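Local coordinates for protein aminotransferase, class I and II (PDB 5Z0Q) that binds pyridoxal-5'-phosphate as a member of the class I and II aminotransferase family, at residues A[34-46]-A[364-377]. Sequence-based numbering, arbitrary orientation.
Sequences DILPLWIADTDFR and RFNFGCPRQLLEEA
Trp39 O meets the guanidinium of Arg364 at its edge, in the plane of the group, and Arg364 NH2 donates to it over 3.1 Å in a nearly straight bond (162°). Ile40 CB covers one face of the Trp39 ring, offset toward the rim, with Pro37 CA at the edge. Ala41 CB lies 3.5 Å from Arg364 NH2. The Phe45 ring has the backbone N of Pro370 at its edge, and Phe45 CE1 comes to 3.5 Å from Cys369 C. Leu38 CD1 meets CZ of the Phe365 ring obliquely. Asn366 holds loop 39-43. Its CG stands anti to the backbone N (chi1 -170°), which carries the amide to the carbonyls of Ile40 and Asp42. Asn366 ND2 donates to Asp42 O at 3.1 Å and, weakly, to Ile40 O. OD1 accepts from Gly368 N in the carbonyl plane, an Asx turn that fixes the amide's rotation. Backbone bonds Asn366 N to Leu38 O and Asp44 N to Gly368 O close the loop at either end. Leu36 CD1 and Leu38 CD1 pack on Ala377 CB. Asp44 OD1 accepts a hydrogen bond from Trp27 NE1. The contact joins strand 36-38, outermost in its sheet within this chain, and the following loop to residues 364-370 and helix 371-385. Ala41 lies beside pyridoxal-5'-phosphate, consistent with a loop bordering the cofactor site of this aminotransferase fold.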
loop_
_atom_site.group_PDB
_atom_site.type_symbol
_atom_site.label_atom_id
_atom_site.label_comp_id
_atom_site.label_asym_id
_atom_site.label_seq_id
_atom_site.Cartn_x
_atom_site.Cartn_y
_atom_site.Cartn_z
ATOM N N ASP A 34 -14.764 29.753 -2.273
ATOM C CA ASP A 34 -14.306 30.527 -1.119
ATOM C C ASP A 34 -14.772 29.839 0.166
ATOM O O ASP A 34 -15.633 30.323 0.905
ATOM C CB ASP A 34 -14.808 31.962 -1.206
ATOM C CG ASP A 34 -14.209 32.859 -0.134
ATOM O OD1 ASP A 34 -13.289 32.408 0.580
ATOM O OD2 ASP A 34 -14.661 34.016 -0.007
ATOM N N ILE A 35 -14.180 28.675 0.423
ATOM C CA ILE A 35 -14.480 27.871 1.602
ATOM C C ILE A 35 -13.162 27.412 2.211
ATOM O O ILE A 35 -12.289 26.904 1.499
ATOM C CB ILE A 35 -15.373 26.661 1.263
ATOM C CG1 ILE A 35 -16.664 27.116 0.580
ATOM C CG2 ILE A 35 -15.694 25.867 2.516
ATOM C CD1 ILE A 35 -17.583 25.979 0.190
ATOM N N LEU A 36 -13.022 27.589 3.521
ATOM C CA LEU A 36 -11.787 27.217 4.205
ATOM C C LEU A 36 -11.773 25.718 4.481
ATOM O O LEU A 36 -12.666 25.219 5.175
ATOM C CB LEU A 36 -11.645 27.991 5.508
ATOM C CG LEU A 36 -11.626 29.517 5.399
ATOM C CD1 LEU A 36 -11.374 30.147 6.761
ATOM C CD2 LEU A 36 -10.583 29.977 4.390
ATOM N N PRO A 37 -10.792 24.970 3.969
ATOM C CA PRO A 37 -10.741 23.527 4.244
ATOM C C PRO A 37 -10.304 23.225 5.667
ATOM O O PRO A 37 -9.150 23.466 6.036
ATOM C CB PRO A 37 -9.715 23.008 3.225
ATOM C CG PRO A 37 -9.503 24.135 2.249
ATOM C CD PRO A 37 -9.748 25.386 3.020
ATOM N N LEU A 38 -11.218 22.697 6.477
ATOM C CA LEU A 38 -10.933 22.355 7.868
ATOM C C LEU A 38 -11.544 21.004 8.208
ATOM O O LEU A 38 -12.128 20.819 9.281
ATOM C CB LEU A 38 -11.454 23.432 8.818
ATOM C CG LEU A 38 -10.993 24.869 8.566
ATOM C CD1 LEU A 38 -11.908 25.848 9.276
ATOM C CD2 LEU A 38 -9.553 25.060 9.013
ATOM N N TRP A 39 -11.413 20.036 7.297
ATOM C CA TRP A 39 -12.135 18.772 7.413
ATOM C C TRP A 39 -11.192 17.590 7.604
ATOM O O TRP A 39 -11.100 17.069 8.719
ATOM C CB TRP A 39 -13.051 18.583 6.198
ATOM C CG TRP A 39 -12.349 18.603 4.866
ATOM C CD1 TRP A 39 -11.710 19.662 4.288
ATOM C CD2 TRP A 39 -12.227 17.511 3.946
ATOM N NE1 TRP A 39 -11.191 19.294 3.071
ATOM C CE2 TRP A 39 -11.497 17.978 2.837
ATOM C CE3 TRP A 39 -12.662 16.182 3.955
ATOM C CZ2 TRP A 39 -11.192 17.166 1.748
ATOM C CZ3 TRP A 39 -12.360 15.378 2.874
ATOM C CH2 TRP A 39 -11.632 15.872 1.785
ATOM N N ILE A 40 -10.482 17.148 6.564
ATOM C CA ILE A 40 -9.731 15.901 6.641
ATOM C C ILE A 40 -8.608 16.029 7.666
ATOM O O ILE A 40 -8.027 17.106 7.866
ATOM C CB ILE A 40 -9.198 15.505 5.250
ATOM C CG1 ILE A 40 -8.781 14.033 5.228
ATOM C CG2 ILE A 40 -8.043 16.398 4.830
ATOM C CD1 ILE A 40 -8.434 13.522 3.844
ATOM N N ALA A 41 -8.307 14.915 8.335
ATOM C CA ALA A 41 -7.461 14.922 9.529
ATOM C C ALA A 41 -5.982 14.898 9.139
ATOM O O ALA A 41 -5.279 13.892 9.257
ATOM C CB ALA A 41 -7.821 13.755 10.436
ATOM N N ASP A 42 -5.512 16.049 8.668
ATOM C CA ASP A 42 -4.090 16.276 8.463
ATOM C C ASP A 42 -3.808 17.755 8.677
ATOM O O ASP A 42 -4.686 18.601 8.488
ATOM C CB ASP A 42 -3.623 15.821 7.070
ATOM C CG ASP A 42 -4.160 16.694 5.949
ATOM O OD1 ASP A 42 -5.238 17.300 6.119
ATOM O OD2 ASP A 42 -3.504 16.766 4.888
ATOM N N THR A 43 -2.586 18.057 9.089
ATOM C CA THR A 43 -2.212 19.434 9.364
ATOM C C THR A 43 -1.572 20.071 8.136
ATOM O O THR A 43 -1.129 19.391 7.208
ATOM C CB THR A 43 -1.259 19.508 10.559
ATOM O OG1 THR A 43 -0.065 18.768 10.273
ATOM C CG2 THR A 43 -1.920 18.932 11.804
ATOM N N ASP A 44 -1.539 21.404 8.138
ATOM C CA ASP A 44 -0.898 22.175 7.085
ATOM C C ASP A 44 0.567 22.468 7.389
ATOM O O ASP A 44 1.147 23.382 6.792
ATOM C CB ASP A 44 -1.657 23.484 6.854
ATOM C CG ASP A 44 -3.095 23.256 6.430
ATOM O OD1 ASP A 44 -3.362 22.254 5.734
ATOM O OD2 ASP A 44 -3.961 24.081 6.793
ATOM N N PHE A 45 1.175 21.708 8.295
ATOM C CA PHE A 45 2.525 21.985 8.762
ATOM C C PHE A 45 3.554 21.238 7.925
ATOM O O PHE A 45 3.384 20.055 7.613
ATOM C CB PHE A 45 2.674 21.595 10.234
ATOM C CG PHE A 45 1.693 22.277 11.145
ATOM C CD1 PHE A 45 1.278 23.574 10.894
ATOM C CD2 PHE A 45 1.179 21.617 12.248
ATOM C CE1 PHE A 45 0.373 24.202 11.730
ATOM C CE2 PHE A 45 0.274 22.239 13.088
ATOM C CZ PHE A 45 -0.130 23.532 12.829
ATOM N N ARG A 46 4.621 21.943 7.561
ATOM C CA ARG A 46 5.751 21.314 6.891
ATOM C C ARG A 46 6.393 20.279 7.807
ATOM O O ARG A 46 6.497 20.479 9.020
ATOM C CB ARG A 46 6.764 22.387 6.484
ATOM C CG ARG A 46 8.119 21.877 6.022
ATOM C CD ARG A 46 9.056 23.050 5.768
ATOM N NE ARG A 46 10.454 22.645 5.654
ATOM C CZ ARG A 46 11.081 22.435 4.501
ATOM N NH1 ARG A 46 10.434 22.586 3.354
ATOM N NH2 ARG A 46 12.357 22.070 4.497
ATOM N N ARG A 364 -16.796 18.250 12.669
ATOM C CA ARG A 364 -15.432 18.091 13.150
ATOM C C ARG A 364 -14.582 19.264 12.677
ATOM O O ARG A 364 -14.532 19.561 11.480
ATOM C CB ARG A 364 -14.829 16.766 12.679
ATOM C CG ARG A 364 -13.628 16.324 13.506
ATOM C CD ARG A 364 -13.080 14.980 13.055
ATOM N NE ARG A 364 -12.464 15.053 11.734
ATOM C CZ ARG A 364 -11.751 14.074 11.188
ATOM N NH1 ARG A 364 -11.559 12.942 11.852
ATOM N NH2 ARG A 364 -11.226 14.227 9.979
ATOM N N PHE A 365 -13.920 19.926 13.623
ATOM C CA PHE A 365 -13.127 21.119 13.357
ATOM C C PHE A 365 -11.649 20.749 13.365
ATOM O O PHE A 365 -11.138 20.237 14.367
ATOM C CB PHE A 365 -13.418 22.198 14.400
ATOM C CG PHE A 365 -12.990 23.582 13.992
ATOM C CD1 PHE A 365 -11.649 23.907 13.879
ATOM C CD2 PHE A 365 -13.932 24.565 13.744
ATOM C CE1 PHE A 365 -11.257 25.178 13.510
ATOM C CE2 PHE A 365 -13.544 25.838 13.376
ATOM C CZ PHE A 365 -12.206 26.144 13.259
ATOM N N ASN A 366 -10.962 21.018 12.259
ATOM C CA ASN A 366 -9.529 20.767 12.142
ATOM C C ASN A 366 -8.802 22.083 12.400
ATOM O O ASN A 366 -8.711 22.938 11.514
ATOM C CB ASN A 366 -9.187 20.195 10.770
ATOM C CG ASN A 366 -7.754 19.696 10.678
ATOM O OD1 ASN A 366 -6.880 20.123 11.435
ATOM N ND2 ASN A 366 -7.507 18.785 9.744
ATOM N N PHE A 367 -8.285 22.250 13.616
ATOM C CA PHE A 367 -7.475 23.412 13.952
ATOM C C PHE A 367 -5.980 23.118 13.866
ATOM O O PHE A 367 -5.177 23.819 14.491
ATOM C CB PHE A 367 -7.847 23.951 15.336
ATOM C CG PHE A 367 -7.710 22.951 16.452
ATOM C CD1 PHE A 367 -6.517 22.822 17.146
ATOM C CD2 PHE A 367 -8.785 22.163 16.829
ATOM C CE1 PHE A 367 -6.394 21.912 18.181
ATOM C CE2 PHE A 367 -8.670 21.255 17.866
ATOM C CZ PHE A 367 -7.473 21.129 18.542
ATOM N N GLY A 368 -5.595 22.094 13.106
ATOM C CA GLY A 368 -4.198 21.837 12.823
ATOM C C GLY A 368 -3.716 22.675 11.657
ATOM O O GLY A 368 -3.588 22.183 10.532
ATOM N N CYS A 369 -3.448 23.950 11.920
ATOM C CA CYS A 369 -3.136 24.921 10.884
ATOM C C CYS A 369 -2.495 26.132 11.547
ATOM O O CYS A 369 -2.563 26.276 12.773
ATOM C CB CYS A 369 -4.402 25.328 10.111
ATOM S SG CYS A 369 -5.714 25.990 11.156
ATOM N N PRO A 370 -1.847 27.007 10.773
ATOM C CA PRO A 370 -1.308 28.237 11.364
ATOM C C PRO A 370 -2.408 29.070 12.002
ATOM O O PRO A 370 -3.552 29.087 11.542
ATOM C CB PRO A 370 -0.669 28.960 10.170
ATOM C CG PRO A 370 -1.255 28.312 8.957
ATOM C CD PRO A 370 -1.491 26.891 9.349
ATOM N N ARG A 371 -2.042 29.765 13.083
ATOM C CA ARG A 371 -3.029 30.485 13.882
ATOM C C ARG A 371 -3.730 31.573 13.079
ATOM O O ARG A 371 -4.892 31.895 13.353
ATOM C CB ARG A 371 -2.355 31.077 15.121
ATOM C CG ARG A 371 -3.314 31.698 16.121
ATOM C CD ARG A 371 -2.604 32.065 17.416
ATOM N NE ARG A 371 -2.031 30.895 18.077
ATOM C CZ ARG A 371 -0.727 30.669 18.201
ATOM N NH1 ARG A 371 0.148 31.543 17.718
ATOM N NH2 ARG A 371 -0.294 29.577 18.816
ATOM N N GLN A 372 -3.049 32.146 12.083
ATOM C CA GLN A 372 -3.685 33.162 11.251
ATOM C C GLN A 372 -4.876 32.587 10.493
ATOM O O GLN A 372 -5.896 33.264 10.315
ATOM C CB GLN A 372 -2.666 33.759 10.281
ATOM C CG GLN A 372 -3.189 34.938 9.479
ATOM C CD GLN A 372 -2.216 35.392 8.409
ATOM O OE1 GLN A 372 -2.437 35.168 7.219
ATOM N NE2 GLN A 372 -1.133 36.037 8.827
ATOM N N LEU A 373 -4.767 31.334 10.043
ATOM C CA LEU A 373 -5.889 30.697 9.362
ATOM C C LEU A 373 -6.993 30.314 10.340
ATOM O O LEU A 373 -8.170 30.285 9.964
ATOM C CB LEU A 373 -5.406 29.469 8.589
ATOM C CG LEU A 373 -6.446 28.744 7.732
ATOM C CD1 LEU A 373 -7.078 29.700 6.729
ATOM C CD2 LEU A 373 -5.825 27.551 7.021
ATOM N N LEU A 374 -6.637 30.022 11.593
ATOM C CA LEU A 374 -7.657 29.703 12.587
ATOM C C LEU A 374 -8.484 30.933 12.942
ATOM O O LEU A 374 -9.704 30.835 13.119
ATOM C CB LEU A 374 -7.009 29.115 13.840
ATOM C CG LEU A 374 -7.976 28.732 14.963
ATOM C CD1 LEU A 374 -8.935 27.652 14.492
ATOM C CD2 LEU A 374 -7.224 28.281 16.203
ATOM N N GLU A 375 -7.836 32.096 13.052
ATOM C CA GLU A 375 -8.563 33.324 13.360
ATOM C C GLU A 375 -9.563 33.664 12.261
ATOM O O GLU A 375 -10.685 34.100 12.545
ATOM C CB GLU A 375 -7.580 34.477 13.569
ATOM C CG GLU A 375 -6.663 34.303 14.768
ATOM C CD GLU A 375 -5.560 35.342 14.813
ATOM O OE1 GLU A 375 -5.382 36.064 13.810
ATOM O OE2 GLU A 375 -4.870 35.437 15.851
ATOM N N GLU A 376 -9.174 33.469 10.998
ATOM C CA GLU A 376 -10.108 33.696 9.900
ATOM C C GLU A 376 -11.269 32.712 9.942
ATOM O O GLU A 376 -12.394 33.066 9.573
ATOM C CB GLU A 376 -9.379 33.600 8.560
ATOM C CG GLU A 376 -8.288 34.640 8.371
ATOM C CD GLU A 376 -7.566 34.495 7.044
ATOM O OE1 GLU A 376 -7.903 33.565 6.280
ATOM O OE2 GLU A 376 -6.662 35.311 6.768
ATOM N N ALA A 377 -11.019 31.478 10.387
ATOM C CA ALA A 377 -12.099 30.506 10.516
ATOM C C ALA A 377 -13.048 30.883 11.646
ATOM O O ALA A 377 -14.271 30.773 11.499
ATOM C CB ALA A 377 -11.522 29.110 10.742
#